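Proline dipeptidase (Streptococcus pneumoniae, PDB 3PN9) probably belongs to an enzyme that hydrolyses Xaa-Pro dipeptides, of which this chain is the creatinase/prolidase-type N-terminal domain. Local coordinates at residues L7-T12 with Q132-I137; T29-Y32 with F36-D39; F46-V49 with P55-F58. All blocks are in the same frame, centred on the assembly; numbering follows the deposited sequence.

Interaction 1: L7-T12 with Q132-I137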
loop_
_atom_site.group_PDB
_atom_site.type_symbol
_atom_site.label_atom_id
_atom_site.label_comp_id
_atom_site.label_asym_id
_atom_site.label_seq_id
_atom_site.Cartn_x
_atom_site.Cartn_y
_atom_site.Cartn_z
ATOM N N LEU A 7 -7.352 -7.971 10.163
ATOM C CA LEU A 7 -5.887 -8.063 10.424
ATOM C C LEU A 7 -5.154 -7.616 9.159
ATOM O O LEU A 7 -4.179 -6.903 9.239
ATOM C CB LEU A 7 -5.498 -9.517 10.773
ATOM C CG LEU A 7 -4.002 -9.955 10.449
ATOM C CD1 LEU A 7 -3.086 -8.981 11.250
ATOM C CD2 LEU A 7 -3.336 -11.516 10.556
ATOM N N GLN A 8 -5.594 -8.073 7.993
ATOM C CA GLN A 8 -4.863 -7.639 6.810
ATOM C C GLN A 8 -4.980 -6.095 6.561
ATOM O O GLN A 8 -4.021 -5.417 6.088
ATOM C CB GLN A 8 -5.306 -8.444 5.562
ATOM C CG GLN A 8 -4.372 -8.106 4.337
ATOM C CD GLN A 8 -4.649 -8.943 3.050
ATOM O OE1 GLN A 8 -4.163 -8.579 1.935
ATOM N NE2 GLN A 8 -5.529 -9.902 3.165
ATOM N N GLN A 9 -6.127 -5.498 6.921
ATOM C CA GLN A 9 -6.248 -4.028 6.801
ATOM C C GLN A 9 -5.240 -3.374 7.744
ATOM O O GLN A 9 -4.674 -2.341 7.401
ATOM C CB GLN A 9 -7.616 -3.601 7.329
ATOM C CG GLN A 9 -8.728 -3.834 6.203
ATOM C CD GLN A 9 -10.070 -3.199 6.629
ATOM O OE1 GLN A 9 -10.138 -1.951 6.862
ATOM N NE2 GLN A 9 -11.099 -4.042 6.810
ATOM N N ILE A 10 -5.046 -3.907 8.976
ATOM C CA ILE A 10 -3.998 -3.252 9.813
ATOM C C ILE A 10 -2.639 -3.482 9.204
ATOM O O ILE A 10 -1.817 -2.542 9.189
ATOM C CB ILE A 10 -4.051 -3.860 11.256
ATOM C CG1 ILE A 10 -5.351 -3.343 11.918
ATOM C CG2 ILE A 10 -2.751 -3.383 12.075
ATOM C CD1 ILE A 10 -5.665 -3.992 13.200
ATOM N N LEU A 11 -2.375 -4.682 8.636
ATOM C CA LEU A 11 -1.023 -4.818 7.967
ATOM C C LEU A 11 -0.813 -3.800 6.897
ATOM O O LEU A 11 0.326 -3.286 6.666
ATOM C CB LEU A 11 -0.817 -6.269 7.359
ATOM C CG LEU A 11 -0.855 -7.394 8.422
ATOM C CD1 LEU A 11 -0.852 -8.884 7.766
ATOM C CD2 LEU A 11 0.395 -7.260 9.291
ATOM N N THR A 12 -1.869 -3.575 6.120
ATOM C CA THR A 12 -1.737 -2.639 5.002
ATOM C C THR A 12 -1.450 -1.254 5.560
ATOM O O THR A 12 -0.666 -0.446 4.995
ATOM C CB THR A 12 -3.118 -2.655 4.188
ATOM O OG1 THR A 12 -3.288 -3.994 3.671
ATOM C CG2 THR A 12 -3.114 -1.712 3.046
ATOM N N GLN A 132 -11.489 3.189 14.537
ATOM C CA GLN A 132 -12.840 3.758 14.396
ATOM C C GLN A 132 -13.280 3.781 12.875
ATOM O O GLN A 132 -14.417 3.542 12.595
ATOM C CB GLN A 132 -12.912 5.216 14.900
ATOM C CG GLN A 132 -12.697 5.164 16.467
ATOM C CD GLN A 132 -12.595 6.581 17.028
ATOM O OE1 GLN A 132 -11.915 7.427 16.501
ATOM N NE2 GLN A 132 -13.223 6.786 18.166
ATOM N N ARG A 133 -12.369 4.107 11.972
ATOM C CA ARG A 133 -12.654 4.080 10.509
ATOM C C ARG A 133 -12.971 2.690 10.052
ATOM O O ARG A 133 -13.943 2.425 9.267
ATOM C CB ARG A 133 -11.398 4.722 9.731
ATOM C CG ARG A 133 -11.637 4.957 8.222
ATOM C CD ARG A 133 -10.269 5.166 7.399
ATOM N NE ARG A 133 -9.338 5.953 8.189
ATOM C CZ ARG A 133 -8.010 5.936 8.017
ATOM N NH1 ARG A 133 -7.387 5.165 7.024
ATOM N NH2 ARG A 133 -7.305 6.656 8.869
HETATM N N MSE A 134 -12.266 1.684 10.623
HETATM C CA MSE A 134 -12.521 0.354 10.169
HETATM C C MSE A 134 -13.946 -0.128 10.501
HETATM O O MSE A 134 -14.563 -0.995 9.772
HETATM C CB MSE A 134 -11.498 -0.618 10.916
HETATM C CG MSE A 134 -11.511 -1.887 10.266
HETATM SE SE MSE A 134 -9.881 -2.965 11.085
HETATM C CE MSE A 134 -8.592 -1.718 11.013
ATOM N N ARG A 135 -14.464 0.345 11.622
ATOM C CA ARG A 135 -15.843 -0.025 12.005
ATOM C C ARG A 135 -16.909 0.618 11.086
ATOM O O ARG A 135 -18.054 0.188 11.175
ATOM C CB ARG A 135 -16.133 0.472 13.421
ATOM C CG ARG A 135 -15.236 -0.276 14.435
ATOM C CD ARG A 135 -15.590 0.158 15.888
ATOM N NE ARG A 135 -14.748 -0.427 16.972
ATOM C CZ ARG A 135 -14.987 -1.625 17.463
ATOM N NH1 ARG A 135 -16.015 -2.406 16.990
ATOM N NH2 ARG A 135 -14.244 -2.032 18.487
ATOM N N LEU A 136 -16.544 1.584 10.264
ATOM C CA LEU A 136 -17.490 2.173 9.279
ATOM C C LEU A 136 -17.726 1.310 8.066
ATOM O O LEU A 136 -18.318 1.819 7.097
ATOM C CB LEU A 136 -17.004 3.508 8.789
ATOM C CG LEU A 136 -16.728 4.497 9.902
ATOM C CD1 LEU A 136 -16.210 5.772 9.289
ATOM C CD2 LEU A 136 -17.962 4.734 10.803
ATOM N N ILE A 137 -17.189 0.076 8.034
ATOM C CA ILE A 137 -17.550 -0.983 7.012
ATOM C C ILE A 137 -18.030 -2.184 7.833
ATOM O O ILE A 137 -17.161 -2.870 8.440
ATOM C CB ILE A 137 -16.340 -1.359 6.097
ATOM C CG1 ILE A 137 -15.775 -0.085 5.420
ATOM C CG2 ILE A 137 -16.712 -2.510 5.108
ATOM C CD1 ILE A 137 -14.311 -0.006 5.685
HETATM O O HOH W 1 -13.604 -2.703 7.658
#
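Ile10 and Met134, the latter a selenomethionine, meet at the tight end of this contact. CG1 of Ile10 lies 3.7 Å from CE of Met134, and the two side chains cross at about a right angle. Met134 reaches out with CG anti to its backbone N (chi1 -167°), then folds at its last torsion (chi3 -46°), which brings the terminal methyl round to the isoleucine. Both residues are buried and both also pack on Leu33 of helix 27-34.

The contact joins the first helix of the creatinase/prolidase N-terminal domain, 6-17, to the last, 128-134, with more than a hundred residues between them along the chain. Helix 6-17 packs on the central mixed sheet through Val49, and helix 128-134 meets both it and helix 27-34. The backbones stay well apart, with Gln9 CA and Met134 CA 8.4 Å from each other, so side chains and one water span the interval.

Toward the looser side, Gln9 and Met134 slide past one another in opposite directions. Here OE1 of Gln9 sits 3.7 Å from CG of Met134, a polar atom against a methylene, and its hydrogen-bond partner is Arg130 NH2. Across the same amide, NE2 of Gln9 donates to Met4 O and to a water at 3.0 Å. That water in turn gives a hydrogen to Met134 O at 2.9 Å, so it bridges the two segments. The same carbonyl accepts a weak bond from Ile137 N, closing a type I turn from Met134 to Ile137. Ile137, the last residue of the turn, is exposed, and Arg133 turns to a different partner, a salt bridge with Glu42 of the third subunit.

Interaction 2: T29-Y32 with F36-D39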
loop_
_atom_site.group_PDB
_atom_site.type_symbol
_atom_site.label_atom_id
_atom_site.label_comp_id
_atom_site.label_asym_id
_atom_site.label_seq_id
_atom_site.Cartn_x
_atom_site.Cartn_y
_atom_site.Cartn_z
ATOM N N THR A 29 -11.268 -3.833 21.493
ATOM C CA THR A 29 -10.680 -3.828 20.175
ATOM C C THR A 29 -10.054 -5.169 19.860
ATOM O O THR A 29 -10.105 -5.682 18.700
ATOM C CB THR A 29 -9.582 -2.720 20.048
ATOM O OG1 THR A 29 -10.099 -1.492 20.535
ATOM C CG2 THR A 29 -9.093 -2.605 18.601
ATOM N N ILE A 30 -9.386 -5.773 20.864
ATOM C CA ILE A 30 -8.815 -7.051 20.593
ATOM C C ILE A 30 -9.900 -8.067 20.159
ATOM O O ILE A 30 -9.699 -8.876 19.239
ATOM C CB ILE A 30 -8.117 -7.592 21.952
ATOM C CG1 ILE A 30 -6.847 -6.695 22.174
ATOM C CG2 ILE A 30 -7.732 -9.088 21.695
ATOM C CD1 ILE A 30 -6.037 -6.993 23.552
ATOM N N ASN A 31 -11.023 -8.042 20.867
ATOM C CA ASN A 31 -12.097 -8.959 20.471
ATOM C C ASN A 31 -12.665 -8.660 19.064
ATOM O O ASN A 31 -12.857 -9.599 18.182
ATOM C CB ASN A 31 -13.229 -8.821 21.507
ATOM C CG ASN A 31 -14.384 -9.790 21.167
ATOM O OD1 ASN A 31 -14.123 -10.924 20.842
ATOM N ND2 ASN A 31 -15.611 -9.331 21.242
ATOM N N TYR A 32 -12.796 -7.370 18.792
ATOM C CA TYR A 32 -13.216 -6.911 17.398
ATOM C C TYR A 32 -12.272 -7.462 16.286
ATOM O O TYR A 32 -12.727 -7.984 15.248
ATOM C CB TYR A 32 -13.220 -5.369 17.372
ATOM C CG TYR A 32 -13.455 -4.785 15.979
ATOM C CD1 TYR A 32 -14.700 -5.016 15.319
ATOM C CD2 TYR A 32 -12.469 -4.057 15.356
ATOM C CE1 TYR A 32 -14.964 -4.446 13.978
ATOM C CE2 TYR A 32 -12.695 -3.479 14.059
ATOM C CZ TYR A 32 -13.942 -3.708 13.408
ATOM O OH TYR A 32 -14.118 -3.124 12.207
ATOM N N PHE A 36 -11.306 -12.955 20.186
ATOM C CA PHE A 36 -10.923 -13.387 21.544
ATOM C C PHE A 36 -11.276 -12.271 22.518
ATOM O O PHE A 36 -10.736 -11.144 22.415
ATOM C CB PHE A 36 -9.418 -13.711 21.650
ATOM C CG PHE A 36 -9.013 -14.088 23.080
ATOM C CD1 PHE A 36 -9.412 -15.330 23.595
ATOM C CD2 PHE A 36 -8.357 -13.167 23.906
ATOM C CE1 PHE A 36 -9.073 -15.730 24.958
ATOM C CE2 PHE A 36 -7.996 -13.495 25.227
ATOM C CZ PHE A 36 -8.374 -14.782 25.762
ATOM N N TYR A 37 -12.220 -12.534 23.436
ATOM C CA TYR A 37 -12.590 -11.577 24.455
ATOM C C TYR A 37 -12.062 -12.031 25.868
ATOM O O TYR A 37 -12.380 -13.147 26.287
ATOM C CB TYR A 37 -14.136 -11.397 24.577
ATOM C CG TYR A 37 -14.382 -10.315 25.586
ATOM C CD1 TYR A 37 -14.062 -9.000 25.324
ATOM C CD2 TYR A 37 -14.805 -10.659 26.889
ATOM C CE1 TYR A 37 -14.222 -7.998 26.352
ATOM C CE2 TYR A 37 -14.950 -9.719 27.905
ATOM C CZ TYR A 37 -14.660 -8.405 27.629
ATOM O OH TYR A 37 -14.769 -7.512 28.650
ATOM N N SER A 38 -11.410 -11.140 26.621
ATOM C CA SER A 38 -11.073 -11.424 28.027
ATOM C C SER A 38 -10.991 -10.124 28.791
ATOM O O SER A 38 -10.446 -9.138 28.258
ATOM C CB SER A 38 -9.681 -12.142 28.061
ATOM O OG SER A 38 -9.374 -12.395 29.391
ATOM N N ASP A 39 -11.495 -10.070 30.021
ATOM C CA ASP A 39 -11.254 -8.887 30.795
ATOM C C ASP A 39 -10.043 -9.222 31.694
ATOM O O ASP A 39 -10.199 -9.976 32.577
ATOM C CB ASP A 39 -12.463 -8.584 31.669
ATOM C CG ASP A 39 -12.243 -7.343 32.504
ATOM O OD1 ASP A 39 -11.079 -6.821 32.523
ATOM O OD2 ASP A 39 -13.219 -6.964 33.181
#
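The carbonyl oxygen of Phe36 meets carbon atoms, and no well-aimed donor, of residues 29-32. The nearest of them to Phe36 O is Asn31 CA at 3.2 Å, a CA-H...O contact whose angle of 124° at the hydrogen is far from straight, and so weak. Asn31 CB follows at 3.5 Å, and the CG2 branch of Ile30 closes in from the preceding residue at 3.7 Å to Phe36 O. The amide N of Asn31 is also near, but its hydrogen is poorly aimed and forms no bond.

The side chain of Asn31 leaves the helix with CG anti to the backbone N (chi1 -179°), which lays its amide beside the start of Tyr37. OD1 of Asn31 is 3.8 Å from Tyr37 CB. The ring of Tyr37 receives Asn31 CB at its edge and in its plane, with CD1 of the ring 3.9 Å from that carbon. Amide and ring planes stand 74° apart, so the two flat groups do not stack.

The contact folds the loop between helix 27-34 and strand 46-50 of the creatinase/prolidase N-terminal domain back on the end of the helix. Thr34 holds the turn by its OG1, which bonds both to Ile30 O and to Phe36 N. The inner side chains go to the core: Phe36 packs on helix 64-70, at Ala67 and Thr70, and Ile30 on Val24 of strand 21-24. Tyr37 O is held by Arg66 of the same chain.

Between the segments themselves the contacts are weak, consistent with the loop being positioned by the Thr34 and Arg66 bonds together with the packing of Phe36, while Asn31 and Tyr37 fit together toward the exposed side.

Interaction 3: F46-V49 with P55-F58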
loop_
_atom_site.group_PDB
_atom_site.type_symbol
_atom_site.label_atom_id
_atom_site.label_comp_id
_atom_site.label_asym_id
_atom_site.label_seq_id
_atom_site.Cartn_x
_atom_site.Cartn_y
_atom_site.Cartn_z
ATOM N N PHE A 46 -2.014 -7.679 25.477
ATOM C CA PHE A 46 -1.876 -6.840 24.296
ATOM C C PHE A 46 -1.946 -7.730 23.083
ATOM O O PHE A 46 -1.436 -8.890 23.095
ATOM C CB PHE A 46 -0.495 -6.117 24.219
ATOM C CG PHE A 46 -0.255 -5.158 25.353
ATOM C CD1 PHE A 46 -0.818 -3.898 25.330
ATOM C CD2 PHE A 46 0.552 -5.574 26.479
ATOM C CE1 PHE A 46 -0.605 -2.948 26.383
ATOM C CE2 PHE A 46 0.739 -4.661 27.547
ATOM C CZ PHE A 46 0.221 -3.357 27.481
ATOM N N LEU A 47 -2.513 -7.188 21.998
ATOM C CA LEU A 47 -2.276 -7.851 20.659
ATOM C C LEU A 47 -1.214 -7.000 19.931
ATOM O O LEU A 47 -1.334 -5.751 19.805
ATOM C CB LEU A 47 -3.608 -7.865 19.851
ATOM C CG LEU A 47 -3.444 -8.308 18.367
ATOM C CD1 LEU A 47 -3.157 -9.798 18.479
ATOM C CD2 LEU A 47 -4.785 -8.043 17.597
ATOM N N PHE A 48 -0.114 -7.621 19.507
ATOM C CA PHE A 48 0.876 -6.875 18.780
ATOM C C PHE A 48 0.736 -7.248 17.290
ATOM O O PHE A 48 0.921 -8.434 16.947
ATOM C CB PHE A 48 2.286 -7.297 19.209
ATOM C CG PHE A 48 2.557 -6.879 20.653
ATOM C CD1 PHE A 48 2.986 -5.590 20.914
ATOM C CD2 PHE A 48 2.261 -7.773 21.731
ATOM C CE1 PHE A 48 3.205 -5.187 22.268
ATOM C CE2 PHE A 48 2.515 -7.369 23.068
ATOM C CZ PHE A 48 2.973 -6.059 23.319
ATOM N N VAL A 49 0.391 -6.279 16.446
ATOM C CA VAL A 49 0.295 -6.608 14.997
ATOM C C VAL A 49 1.583 -6.041 14.422
ATOM O O VAL A 49 1.792 -4.834 14.422
ATOM C CB VAL A 49 -0.923 -5.914 14.319
ATOM C CG1 VAL A 49 -1.030 -6.459 12.836
ATOM C CG2 VAL A 49 -2.270 -6.300 15.091
ATOM N N PRO A 55 0.886 -11.867 13.860
ATOM C CA PRO A 55 0.800 -11.067 15.102
ATOM C C PRO A 55 1.187 -11.952 16.353
ATOM O O PRO A 55 1.345 -13.179 16.243
ATOM C CB PRO A 55 -0.683 -10.824 15.249
ATOM C CG PRO A 55 -1.283 -11.001 13.864
ATOM C CD PRO A 55 -0.404 -12.022 13.150
ATOM N N LEU A 56 1.276 -11.324 17.522
ATOM C CA LEU A 56 1.518 -12.062 18.777
ATOM C C LEU A 56 0.419 -11.630 19.712
ATOM O O LEU A 56 0.271 -10.422 20.021
ATOM C CB LEU A 56 2.953 -11.674 19.314
ATOM C CG LEU A 56 3.072 -12.042 20.861
ATOM C CD1 LEU A 56 3.179 -13.605 20.801
ATOM C CD2 LEU A 56 4.353 -11.418 21.319
ATOM N N LEU A 57 -0.308 -12.566 20.279
ATOM C CA LEU A 57 -1.265 -12.159 21.275
ATOM C C LEU A 57 -0.601 -12.471 22.654
ATOM O O LEU A 57 -0.240 -13.634 22.931
ATOM C CB LEU A 57 -2.548 -12.971 21.097
ATOM C CG LEU A 57 -3.680 -12.777 22.157
ATOM C CD1 LEU A 57 -4.060 -11.271 22.562
ATOM C CD2 LEU A 57 -4.946 -13.600 21.744
ATOM N N PHE A 58 -0.522 -11.454 23.524
ATOM C CA PHE A 58 0.152 -11.651 24.854
ATOM C C PHE A 58 -0.894 -11.577 25.940
ATOM O O PHE A 58 -1.618 -10.591 25.978
ATOM C CB PHE A 58 1.179 -10.517 25.034
ATOM C CG PHE A 58 1.959 -10.632 26.365
ATOM C CD1 PHE A 58 3.054 -11.499 26.478
ATOM C CD2 PHE A 58 1.521 -9.898 27.477
ATOM C CE1 PHE A 58 3.790 -11.563 27.755
ATOM C CE2 PHE A 58 2.217 -9.947 28.716
ATOM C CZ PHE A 58 3.330 -10.753 28.845
#
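At the edge of the Phe48 ring, and in its plane, lies CB of Phe58, 3.9 Å from Phe48 CE2; Leu56 O lies at the same edge, near the plane. The two phenylalanine side chains run side by side and point the same way, on the face of the sheet that also carries Phe46 and Leu56. Phe48 CG is anti to its carbonyl carbon (chi1 -67°), which lays the ring back along its own strand with the CD2/CE2 edge turned to the partner, CD2 coming 4.2 Å from CD2 of Leu56. The Phe58 ring meets that of Tyr78 in strand 75-78 nearly parallel, and Ile88 of helix 84-91 packs against all three phenylalanines.

Strands 46-50 and 56-60 form an antiparallel beta hairpin inside the six-stranded mixed sheet of the domain, with strand 21-24 on the other side of the first and 75-78, an outermost strand, beside the second. Two hydrogen-bonded pairs fix the register. The bond from Phe58 N to Phe46 O is 2.8 Å long and almost straight at 170°, while its return from Phe46 N to Phe58 O measures 3.0 Å. Phe48 N reaches Leu56 O at 2.9 Å, straight to 179°, and Leu56 N answers to Phe48 O at 3.0 Å.

On the opposite face Leu47 and Leu57 make the non-hydrogen-bonded pair. Leu47 sends CD1 toward the partner backbone, 4.2 Å from Leu57 CB, and Leu57 turns CD1 back to 3.6 Å from Phe46 O. Both leucines also pack on Phe73.

Overall arrangement
Interaction 3 lies deepest, its centre about 4 Å from the centre of the chain, and combines a ladder of backbone bonds with packed side chains. Interactions 1 and 2 lie farther out, the first still buried and the second partly so, and lack direct hydrogen bonds between their segments: the first relies on apolar packing and a shared water, the second on carbon-oxygen contacts round a turn. Val49 and Pro55 of the hairpin receive Leu7 of the first helix, whereas Ile30 and Phe36 from interaction 2 touch Leu47 and Leu57, so helices 6-17 and 27-34 both pack against the hairpin. Met134 and Arg135 in turn meet Tyr32, so interactions 1 and 2 touch through that residue.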